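Local coordinates for protein halogenase (Chondromyces crocatus, PDB 3E1T) that probably chlorinates a precursor of the antibiotic chondrochloren, using bound FAD, as a variant member of the flavin-dependent halogenases, at residues Gln188-Gly199 and Thr228-Glu239; Ile75-Trp83 and Gly208-Trp219. All coordinates share one frame; numbering follows the deposited sequence.

Contact 1. Residues Gln188-Gly199 and Thr228-Glu239; sequences QNVALYGYFENG and TLTSVGAVVSRE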
loop_
_atom_site.group_PDB
_atom_site.type_symbol
_atom_site.label_atom_id
_atom_site.label_comp_id
_atom_site.label_asym_id
_atom_site.label_seq_id
_atom_site.Cartn_x
_atom_site.Cartn_y
_atom_site.Cartn_z
ATOM N N GLN A 188 0.398 12.271 8.616
ATOM C CA GLN A 188 0.144 12.022 10.029
ATOM C C GLN A 188 -1.363 11.922 10.235
ATOM O O GLN A 188 -1.994 12.803 10.837
ATOM C CB GLN A 188 0.741 13.159 10.857
ATOM C CG GLN A 188 1.049 12.813 12.302
ATOM C CD GLN A 188 1.959 13.849 12.947
ATOM O OE1 GLN A 188 3.102 14.043 12.516
ATOM N NE2 GLN A 188 1.448 14.539 13.966
ATOM N N ASN A 189 -1.927 10.837 9.706
ATOM C CA ASN A 189 -3.363 10.658 9.612
ATOM C C ASN A 189 -3.775 9.373 10.317
ATOM O O ASN A 189 -2.944 8.483 10.534
ATOM C CB ASN A 189 -3.804 10.564 8.144
ATOM C CG ASN A 189 -3.214 11.654 7.256
ATOM O OD1 ASN A 189 -3.008 11.437 6.053
ATOM N ND2 ASN A 189 -2.968 12.831 7.825
ATOM N N VAL A 190 -5.054 9.295 10.681
ATOM C CA VAL A 190 -5.651 8.077 11.185
ATOM C C VAL A 190 -6.864 7.736 10.321
ATOM O O VAL A 190 -7.638 8.625 9.947
ATOM C CB VAL A 190 -6.063 8.201 12.671
ATOM C CG1 VAL A 190 -4.848 8.503 13.529
ATOM C CG2 VAL A 190 -7.099 9.292 12.843
ATOM N N ALA A 191 -7.001 6.465 9.962
ATOM C CA ALA A 191 -8.188 6.009 9.232
ATOM C C ALA A 191 -9.154 5.316 10.192
ATOM O O ALA A 191 -8.740 4.554 11.068
ATOM C CB ALA A 191 -7.812 5.091 8.108
ATOM N N LEU A 192 -10.437 5.603 10.023
ATOM C CA LEU A 192 -11.499 5.018 10.836
ATOM C C LEU A 192 -12.495 4.442 9.853
ATOM O O LEU A 192 -13.051 5.188 9.052
ATOM C CB LEU A 192 -12.160 6.107 11.677
ATOM C CG LEU A 192 -13.282 5.700 12.634
ATOM C CD1 LEU A 192 -12.758 4.771 13.736
ATOM C CD2 LEU A 192 -13.883 6.942 13.248
ATOM N N TYR A 193 -12.701 3.128 9.878
ATOM C CA TYR A 193 -13.469 2.499 8.809
ATOM C C TYR A 193 -14.413 1.371 9.236
ATOM O O TYR A 193 -14.127 0.629 10.175
ATOM C CB TYR A 193 -12.542 2.025 7.682
ATOM C CG TYR A 193 -11.682 0.837 8.031
ATOM C CD1 TYR A 193 -12.128 -0.459 7.761
ATOM C CD2 TYR A 193 -10.415 1.000 8.614
ATOM C CE1 TYR A 193 -11.354 -1.560 8.067
ATOM C CE2 TYR A 193 -9.623 -0.106 8.934
ATOM C CZ TYR A 193 -10.108 -1.387 8.648
ATOM O OH TYR A 193 -9.379 -2.520 8.940
ATOM N N GLY A 194 -15.537 1.269 8.530
ATOM C CA GLY A 194 -16.487 0.177 8.711
ATOM C C GLY A 194 -17.068 -0.316 7.397
ATOM O O GLY A 194 -16.578 0.025 6.310
ATOM N N TYR A 195 -18.120 -1.121 7.495
ATOM C CA TYR A 195 -18.758 -1.687 6.312
ATOM C C TYR A 195 -20.257 -1.486 6.332
ATOM O O TYR A 195 -20.904 -1.608 7.376
ATOM C CB TYR A 195 -18.414 -3.165 6.167
ATOM C CG TYR A 195 -16.938 -3.384 5.943
ATOM C CD1 TYR A 195 -16.425 -3.478 4.661
ATOM C CD2 TYR A 195 -16.050 -3.466 7.021
ATOM C CE1 TYR A 195 -15.066 -3.669 4.448
ATOM C CE2 TYR A 195 -14.685 -3.646 6.814
ATOM C CZ TYR A 195 -14.207 -3.746 5.532
ATOM O OH TYR A 195 -12.872 -3.937 5.318
ATOM N N PHE A 196 -20.799 -1.162 5.166
ATOM C CA PHE A 196 -22.208 -0.804 5.058
ATOM C C PHE A 196 -22.894 -1.684 4.013
ATOM O O PHE A 196 -22.291 -2.053 3.003
ATOM C CB PHE A 196 -22.343 0.688 4.729
ATOM C CG PHE A 196 -21.881 1.602 5.842
ATOM C CD1 PHE A 196 -22.805 2.192 6.698
ATOM C CD2 PHE A 196 -20.518 1.862 6.043
ATOM C CE1 PHE A 196 -22.389 3.033 7.736
ATOM C CE2 PHE A 196 -20.089 2.694 7.075
ATOM C CZ PHE A 196 -21.026 3.283 7.924
ATOM N N GLU A 197 -24.149 -2.033 4.280
ATOM C CA GLU A 197 -24.954 -2.822 3.349
ATOM C C GLU A 197 -26.019 -1.952 2.700
ATOM O O GLU A 197 -26.649 -1.144 3.379
ATOM C CB GLU A 197 -25.628 -3.994 4.068
ATOM C CG GLU A 197 -24.725 -5.199 4.275
ATOM C CD GLU A 197 -25.294 -6.194 5.276
ATOM O OE1 GLU A 197 -25.928 -5.761 6.265
ATOM O OE2 GLU A 197 -25.103 -7.413 5.075
ATOM N N ASN A 198 -26.191 -2.125 1.387
ATOM C CA ASN A 198 -27.287 -1.518 0.603
ATOM C C ASN A 198 -27.108 -0.033 0.289
ATOM O O ASN A 198 -28.089 0.702 0.098
ATOM C CB ASN A 198 -28.661 -1.798 1.241
ATOM C CG ASN A 198 -28.934 -3.282 1.406
ATOM O OD1 ASN A 198 -29.267 -3.746 2.502
ATOM N ND2 ASN A 198 -28.783 -4.037 0.321
ATOM N N GLY A 199 -25.851 0.401 0.224
ATOM C CA GLY A 199 -25.535 1.778 -0.132
ATOM C C GLY A 199 -25.576 2.004 -1.628
ATOM O O GLY A 199 -25.499 1.056 -2.421
ATOM N N THR A 228 -24.206 -5.444 -2.612
ATOM C CA THR A 228 -24.688 -5.030 -1.290
ATOM C C THR A 228 -23.628 -4.414 -0.367
ATOM O O THR A 228 -23.958 -3.592 0.475
ATOM C CB THR A 228 -25.332 -6.211 -0.540
ATOM O OG1 THR A 228 -24.626 -7.418 -0.873
ATOM C CG2 THR A 228 -26.791 -6.363 -0.939
ATOM N N LEU A 229 -22.364 -4.805 -0.514
ATOM C CA LEU A 229 -21.359 -4.427 0.489
ATOM C C LEU A 229 -20.435 -3.298 0.049
ATOM O O LEU A 229 -19.906 -3.312 -1.071
ATOM C CB LEU A 229 -20.565 -5.654 0.967
ATOM C CG LEU A 229 -19.688 -5.523 2.223
ATOM C CD1 LEU A 229 -20.479 -5.084 3.474
ATOM C CD2 LEU A 229 -18.965 -6.833 2.475
ATOM N N THR A 230 -20.276 -2.312 0.939
ATOM C CA THR A 230 -19.358 -1.188 0.733
ATOM C C THR A 230 -18.419 -0.951 1.926
ATOM O O THR A 230 -18.859 -0.868 3.085
ATOM C CB THR A 230 -20.097 0.134 0.400
ATOM O OG1 THR A 230 -21.103 -0.106 -0.594
ATOM C CG2 THR A 230 -19.109 1.180 -0.143
ATOM N N SER A 231 -17.125 -0.847 1.617
ATOM C CA SER A 231 -16.098 -0.424 2.580
ATOM C C SER A 231 -16.076 1.092 2.638
ATOM O O SER A 231 -16.018 1.745 1.605
ATOM C CB SER A 231 -14.726 -0.935 2.138
ATOM O OG SER A 231 -13.689 -0.333 2.894
ATOM N N VAL A 232 -16.131 1.655 3.836
ATOM C CA VAL A 232 -16.218 3.103 3.990
ATOM C C VAL A 232 -15.312 3.568 5.121
ATOM O O VAL A 232 -15.445 3.123 6.273
ATOM C CB VAL A 232 -17.672 3.601 4.251
ATOM C CG1 VAL A 232 -17.707 5.134 4.331
ATOM C CG2 VAL A 232 -18.635 3.119 3.142
ATOM N N GLY A 233 -14.407 4.482 4.795
ATOM C CA GLY A 233 -13.420 4.929 5.765
ATOM C C GLY A 233 -13.179 6.413 5.720
ATOM O O GLY A 233 -13.141 7.005 4.635
ATOM N N ALA A 234 -13.042 7.005 6.904
ATOM C CA ALA A 234 -12.661 8.408 7.053
ATOM C C ALA A 234 -11.181 8.474 7.429
ATOM O O ALA A 234 -10.729 7.779 8.355
ATOM C CB ALA A 234 -13.506 9.070 8.111
ATOM N N VAL A 235 -10.430 9.258 6.659
ATOM C CA VAL A 235 -9.014 9.498 6.912
ATOM C C VAL A 235 -8.953 10.931 7.463
ATOM O O VAL A 235 -9.224 11.895 6.737
ATOM C CB VAL A 235 -8.161 9.353 5.626
ATOM C CG1 VAL A 235 -6.706 9.714 5.883
ATOM C CG2 VAL A 235 -8.275 7.914 5.035
ATOM N N VAL A 236 -8.639 11.049 8.754
ATOM C CA VAL A 236 -8.637 12.333 9.463
ATOM C C VAL A 236 -7.271 12.563 10.151
ATOM O O VAL A 236 -6.364 11.747 10.006
ATOM C CB VAL A 236 -9.846 12.421 10.457
ATOM C CG1 VAL A 236 -11.194 12.315 9.698
ATOM C CG2 VAL A 236 -9.782 11.335 11.525
ATOM N N SER A 237 -7.114 13.679 10.865
ATOM C CA SER A 237 -5.863 13.980 11.551
ATOM C C SER A 237 -5.618 13.040 12.728
ATOM O O SER A 237 -6.548 12.662 13.442
ATOM C CB SER A 237 -5.839 15.432 12.042
ATOM O OG SER A 237 -6.483 15.537 13.308
ATOM N N ARG A 238 -4.349 12.687 12.925
ATOM C CA ARG A 238 -3.909 11.944 14.104
ATOM C C ARG A 238 -4.405 12.589 15.404
ATOM O O ARG A 238 -4.743 11.893 16.357
ATOM C CB ARG A 238 -2.377 11.829 14.123
ATOM C CG ARG A 238 -1.861 10.779 15.103
ATOM C CD ARG A 238 -0.331 10.773 15.250
ATOM N NE ARG A 238 0.103 9.547 15.925
ATOM C CZ ARG A 238 0.136 9.385 17.247
ATOM N NH1 ARG A 238 -0.218 10.376 18.056
ATOM N NH2 ARG A 238 0.527 8.229 17.765
ATOM N N GLU A 239 -4.447 13.920 15.428
ATOM C CA GLU A 239 -4.902 14.680 16.606
ATOM C C GLU A 239 -6.381 14.450 16.919
ATOM O O GLU A 239 -6.775 14.386 18.087
ATOM C CB GLU A 239 -4.632 16.176 16.422
ATOM C CG GLU A 239 -3.153 16.549 16.404
ATOM C CD GLU A 239 -2.414 15.964 15.210
ATOM O OE1 GLU A 239 -2.820 16.247 14.058
ATOM O OE2 GLU A 239 -1.427 15.216 15.429
HETATM O O HOH W 1 -23.299 -1.023 0.553
HETATM O O HOH W 2 -24.280 -7.739 2.185
#

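Contact 2. Residues Ile75-Trp83 and Gly208-Trp219; sequences IKRGGTFRW and GNILSAAFQDGW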
loop_
_atom_site.group_PDB
_atom_site.type_symbol
_atom_site.label_atom_id
_atom_site.label_comp_id
_atom_site.label_asym_id
_atom_site.label_seq_id
_atom_site.Cartn_x
_atom_site.Cartn_y
_atom_site.Cartn_z
ATOM N N ILE A 75 -15.576 -4.714 -10.948
ATOM C CA ILE A 75 -14.555 -4.296 -11.908
ATOM C C ILE A 75 -14.317 -2.801 -11.791
ATOM O O ILE A 75 -15.233 -2.002 -11.988
ATOM C CB ILE A 75 -14.953 -4.649 -13.374
ATOM C CG1 ILE A 75 -15.024 -6.168 -13.567
ATOM C CG2 ILE A 75 -13.991 -4.013 -14.399
ATOM C CD1 ILE A 75 -16.367 -6.775 -13.158
ATOM N N LYS A 76 -13.075 -2.436 -11.478
ATOM C CA LYS A 76 -12.701 -1.044 -11.248
ATOM C C LYS A 76 -12.027 -0.452 -12.487
ATOM O O LYS A 76 -10.919 -0.848 -12.857
ATOM C CB LYS A 76 -11.787 -0.964 -10.019
ATOM C CG LYS A 76 -11.208 0.403 -9.715
ATOM C CD LYS A 76 -10.028 0.249 -8.757
ATOM C CE LYS A 76 -9.497 1.598 -8.347
ATOM N NZ LYS A 76 -8.388 1.462 -7.364
ATOM N N ARG A 77 -12.700 0.506 -13.118
ATOM C CA ARG A 77 -12.207 1.127 -14.350
ATOM C C ARG A 77 -11.400 2.389 -14.086
ATOM O O ARG A 77 -10.714 2.907 -14.973
ATOM C CB ARG A 77 -13.378 1.457 -15.281
ATOM C CG ARG A 77 -14.189 0.254 -15.733
ATOM C CD ARG A 77 -13.597 -0.408 -16.969
ATOM N NE ARG A 77 -14.445 -1.514 -17.422
ATOM C CZ ARG A 77 -14.098 -2.398 -18.355
ATOM N NH1 ARG A 77 -12.910 -2.319 -18.951
ATOM N NH2 ARG A 77 -14.942 -3.371 -18.687
ATOM N N GLY A 78 -11.493 2.886 -12.863
ATOM C CA GLY A 78 -10.830 4.124 -12.468
ATOM C C GLY A 78 -11.468 4.592 -11.185
ATOM O O GLY A 78 -11.951 3.779 -10.386
ATOM N N GLY A 79 -11.499 5.903 -10.987
ATOM C CA GLY A 79 -12.096 6.448 -9.778
ATOM C C GLY A 79 -12.723 7.816 -9.931
ATOM O O GLY A 79 -12.461 8.548 -10.893
ATOM N N THR A 80 -13.558 8.150 -8.960
ATOM C CA THR A 80 -14.194 9.447 -8.887
ATOM C C THR A 80 -13.691 10.186 -7.644
ATOM O O THR A 80 -13.541 9.588 -6.575
ATOM C CB THR A 80 -15.706 9.285 -8.849
ATOM O OG1 THR A 80 -16.109 8.441 -9.938
ATOM C CG2 THR A 80 -16.403 10.629 -8.967
ATOM N N PHE A 81 -13.406 11.473 -7.810
ATOM C CA PHE A 81 -12.919 12.318 -6.726
ATOM C C PHE A 81 -13.766 13.555 -6.542
ATOM O O PHE A 81 -14.085 14.249 -7.511
ATOM C CB PHE A 81 -11.486 12.769 -6.994
ATOM C CG PHE A 81 -10.453 11.734 -6.676
ATOM C CD1 PHE A 81 -9.982 10.886 -7.663
ATOM C CD2 PHE A 81 -9.939 11.620 -5.391
ATOM C CE1 PHE A 81 -9.012 9.920 -7.366
ATOM C CE2 PHE A 81 -8.973 10.658 -5.083
ATOM C CZ PHE A 81 -8.514 9.810 -6.069
ATOM N N ARG A 82 -14.136 13.812 -5.292
ATOM C CA ARG A 82 -14.556 15.139 -4.874
ATOM C C ARG A 82 -13.377 15.749 -4.103
ATOM O O ARG A 82 -13.161 15.474 -2.915
ATOM C CB ARG A 82 -15.873 15.073 -4.080
ATOM C CG ARG A 82 -16.023 16.043 -2.930
ATOM C CD ARG A 82 -16.393 17.440 -3.344
ATOM N NE ARG A 82 -15.268 18.220 -3.851
ATOM C CZ ARG A 82 -14.381 18.871 -3.102
ATOM N NH1 ARG A 82 -14.437 18.816 -1.778
ATOM N NH2 ARG A 82 -13.417 19.565 -3.688
ATOM N N TRP A 83 -12.606 16.570 -4.813
ATOM C CA TRP A 83 -11.262 16.921 -4.393
ATOM C C TRP A 83 -10.741 18.043 -5.270
ATOM O O TRP A 83 -10.874 17.992 -6.491
ATOM C CB TRP A 83 -10.359 15.701 -4.589
ATOM C CG TRP A 83 -9.068 15.666 -3.803
ATOM C CD1 TRP A 83 -7.971 16.456 -3.972
ATOM C CD2 TRP A 83 -8.738 14.737 -2.765
ATOM N NE1 TRP A 83 -6.983 16.098 -3.076
ATOM C CE2 TRP A 83 -7.429 15.042 -2.327
ATOM C CE3 TRP A 83 -9.427 13.680 -2.155
ATOM C CZ2 TRP A 83 -6.792 14.322 -1.311
ATOM C CZ3 TRP A 83 -8.794 12.970 -1.139
ATOM C CH2 TRP A 83 -7.490 13.294 -0.731
ATOM N N GLY A 208 -18.543 0.398 -10.166
ATOM C CA GLY A 208 -17.480 -0.346 -9.486
ATOM C C GLY A 208 -16.227 0.463 -9.221
ATOM O O GLY A 208 -15.247 -0.059 -8.663
ATOM N N ASN A 209 -16.252 1.735 -9.629
ATOM C CA ASN A 209 -15.180 2.673 -9.339
ATOM C C ASN A 209 -15.085 2.960 -7.852
ATOM O O ASN A 209 -16.085 2.895 -7.127
ATOM C CB ASN A 209 -15.393 4.002 -10.067
ATOM C CG ASN A 209 -14.959 3.960 -11.506
ATOM O OD1 ASN A 209 -14.916 2.903 -12.125
ATOM N ND2 ASN A 209 -14.628 5.121 -12.049
ATOM N N ILE A 210 -13.877 3.282 -7.403
ATOM C CA ILE A 210 -13.695 3.830 -6.066
ATOM C C ILE A 210 -14.119 5.296 -6.082
ATOM O O ILE A 210 -13.911 6.012 -7.079
ATOM C CB ILE A 210 -12.224 3.674 -5.551
ATOM C CG1 ILE A 210 -12.095 4.157 -4.100
ATOM C CG2 ILE A 210 -11.241 4.396 -6.470
ATOM C CD1 ILE A 210 -10.742 3.839 -3.425
ATOM N N LEU A 211 -14.739 5.719 -4.988
ATOM C CA LEU A 211 -15.032 7.120 -4.751
ATOM C C LEU A 211 -14.235 7.604 -3.533
ATOM O O LEU A 211 -14.254 6.963 -2.480
ATOM C CB LEU A 211 -16.535 7.313 -4.503
ATOM C CG LEU A 211 -17.010 8.659 -3.939
ATOM C CD1 LEU A 211 -16.960 9.766 -4.990
ATOM C CD2 LEU A 211 -18.426 8.530 -3.361
ATOM N N SER A 212 -13.526 8.718 -3.693
ATOM C CA SER A 212 -12.845 9.380 -2.578
ATOM C C SER A 212 -13.317 10.819 -2.512
ATOM O O SER A 212 -13.356 11.516 -3.539
ATOM C CB SER A 212 -11.325 9.340 -2.746
ATOM O OG SER A 212 -10.873 8.033 -3.070
ATOM N N ALA A 213 -13.660 11.263 -1.309
ATOM C CA ALA A 213 -14.284 12.559 -1.124
ATOM C C ALA A 213 -13.728 13.351 0.068
ATOM O O ALA A 213 -13.833 12.929 1.221
ATOM C CB ALA A 213 -15.813 12.386 -1.005
ATOM N N ALA A 214 -13.156 14.509 -0.226
ATOM C CA ALA A 214 -12.660 15.431 0.786
ATOM C C ALA A 214 -13.797 16.173 1.494
ATOM O O ALA A 214 -14.803 16.532 0.869
ATOM C CB ALA A 214 -11.705 16.420 0.149
ATOM N N PHE A 215 -13.646 16.369 2.800
ATOM C CA PHE A 215 -14.544 17.229 3.581
ATOM C C PHE A 215 -13.710 18.050 4.559
ATOM O O PHE A 215 -12.483 18.096 4.421
ATOM C CB PHE A 215 -15.652 16.429 4.268
ATOM C CG PHE A 215 -15.186 15.551 5.402
ATOM C CD1 PHE A 215 -15.586 15.826 6.712
ATOM C CD2 PHE A 215 -14.383 14.436 5.162
ATOM C CE1 PHE A 215 -15.196 15.020 7.763
ATOM C CE2 PHE A 215 -13.976 13.610 6.218
ATOM C CZ PHE A 215 -14.380 13.905 7.519
ATOM N N GLN A 216 -14.338 18.713 5.531
ATOM C CA GLN A 216 -13.590 19.707 6.311
ATOM C C GLN A 216 -12.480 19.111 7.174
ATOM O O GLN A 216 -11.475 19.775 7.434
ATOM C CB GLN A 216 -14.500 20.584 7.175
ATOM C CG GLN A 216 -13.790 21.851 7.624
ATOM C CD GLN A 216 -14.667 22.811 8.369
ATOM O OE1 GLN A 216 -14.760 23.983 7.992
ATOM N NE2 GLN A 216 -15.309 22.339 9.447
ATOM N N ASP A 217 -12.683 17.885 7.649
ATOM C CA ASP A 217 -11.752 17.261 8.604
ATOM C C ASP A 217 -10.897 16.134 7.991
ATOM O O ASP A 217 -10.187 15.419 8.711
ATOM C CB ASP A 217 -12.510 16.757 9.839
ATOM C CG ASP A 217 -12.866 17.879 10.819
ATOM O OD1 ASP A 217 -12.516 19.048 10.576
ATOM O OD2 ASP A 217 -13.479 17.579 11.857
ATOM N N GLY A 218 -10.948 15.984 6.674
ATOM C CA GLY A 218 -10.187 14.925 6.003
ATOM C C GLY A 218 -10.869 14.444 4.757
ATOM O O GLY A 218 -11.410 15.245 3.998
ATOM N N TRP A 219 -10.850 13.135 4.535
ATOM C CA TRP A 219 -11.483 12.573 3.350
ATOM C C TRP A 219 -11.988 11.158 3.577
ATOM O O TRP A 219 -11.533 10.467 4.484
ATOM C CB TRP A 219 -10.556 12.643 2.116
ATOM C CG TRP A 219 -9.284 11.832 2.222
ATOM C CD1 TRP A 219 -8.120 12.213 2.824
ATOM C CD2 TRP A 219 -9.046 10.521 1.684
ATOM N NE1 TRP A 219 -7.175 11.216 2.707
ATOM C CE2 TRP A 219 -7.718 10.166 2.018
ATOM C CE3 TRP A 219 -9.831 9.607 0.975
ATOM C CZ2 TRP A 219 -7.158 8.932 1.667
ATOM C CZ3 TRP A 219 -9.273 8.381 0.615
ATOM C CH2 TRP A 219 -7.946 8.056 0.963
HETATM O O HOH W 3 -17.912 -0.180 -13.122
HETATM O O HOH W 4 -11.279 7.848 -6.276
#

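Contact 1. Residues Gln188-Gly199 and Thr228-Glu239
Strands 189-197 and 229-237 form an antiparallel pair in the large mixed sheet of the halogenase, running at 162° to each other and exchanging regular backbone hydrogen bonds from Val190 with Val236 to Phe196 with Thr230. Leu192, Phe196 and Ala234 are apolar, as suits residues packed against helix 248-257. On the same side the Phe196 side chain crosses Val232 at about a right angle, its CD2 3.7 Å from Val232 CG2, and Val190 CG2 meets Val236 CG2 at 3.6 Å. On the other, more polar side, Gly233 faces Tyr193 in a close non-hydrogen-bonded pair: Tyr193 CB sits 3.6 Å from Gly233 CA, and a beta-carbon on the glycine would crowd it. The sheet belongs to a flavoprotein of the tryptophan halogenase family, and Ala191, which touches FAD, brings this pair to the cofactor pocket. Tyr195, with CG anti to its carbonyl carbon (chi1 -64°), brings CE1 to 3.6 Å from Ser231 CB; the hydroxyls of both residues bond to Glu48, so two neighbouring strands share one carboxylate. At one end water 1 joins Phe196 O, Thr228 O, Gly199 N and Thr230 OG1, which also bonds to Arg201, while Asn198 N reaches Thr228 O at 2.8 Å. At the other, Ser237 is the N-cap of the helix that follows, its OG bonding to Ala240 N, and Arg238 N bonds to Gln188 O. The extended Gln188 side chain runs past Arg238, with Gln188 CG 3.8 Å from Arg238 CD. Gln188 NE2 donates a long hydrogen bond, 3.3 Å, to the syn side of Glu239 OE2, the carboxylate plane turned 70° from the amide. With an alanine here, Glu239 would probably lose this amide partner and Arg238 the methylene packed against its CD.

Contact 2. Residues Ile75-Trp83 and Gly208-Trp219
Trp83 turns the edge of its six-membered ring onto the face of Trp219, an edge-to-face pair with the planes at 64°. CZ3 of Trp83 comes closest, 3.6 Å from Trp219 CG, and the Ala214 methyl packs against the same indole, Ala214 CB lying 4.2 Å from Trp83 CE3. With CG anti to the backbone N (chi1 -160°), the Trp83 indole is carried across to the second segment; its NE1 bonds to Phe365 O, and Trp219 NE1 to Tyr366 OH, so each buried indole N-H has a partner. Between the backbones, strands 78-82 and 210-215 run parallel, an order that rules out a simple hairpin between them; 124 residues of chain separate the two segments. Thr80 N to Ile210 O, at 2.9 Å, begins the alternating bonds of a parallel pair, which end with Ala214 N on Arg82 O. Strand 210-215 then reverses through a type I turn, Phe215 to Gly218, into strand 218-224, so Trp219 comes back alongside it as part of a beta hairpin. Small residues suit the middle of the pair: Ser212 CB packs 3.6 Å from Phe81 CE2, and water 4 lies over a face of that ring, giving a proton to Thr80 O and hydrogen-bonding with Ser212 OG. Gly79 lies beside Ile210, where a beta-carbon would press on CG2. Ile210 CG2 also touches Lys76 CE at 3.8 Å, the two side chains lying side by side, while the lysine amino group goes on to Ser49 and Leu50 O. Near the start, Asn209 OD1 accepts a weak bond from Arg77 N, 3.4 Å long.

In the fold
Contacts 1 and 2 belong to the same mixed sheet, their centres about 12 Å apart, and strand 218-224 is the bridge between them: it forms a hairpin with 210-215 and pairs antiparallel with 229-237. Val235 N lies 2.7 Å from Trp219 O, a probable hydrogen bond that joins the two contacts directly, and Val236 CG1 packs 3.4 Å from Asp217 O at the turn. Along the sequence strand 189-197 is followed by 210-215, and 218-224 by 229-237, so the sheet is threaded alternately through both contacts. Both also approach the flavin: the side chain of Ala191 lies about 3 Å from FAD and that of Ile210 about 5 Å.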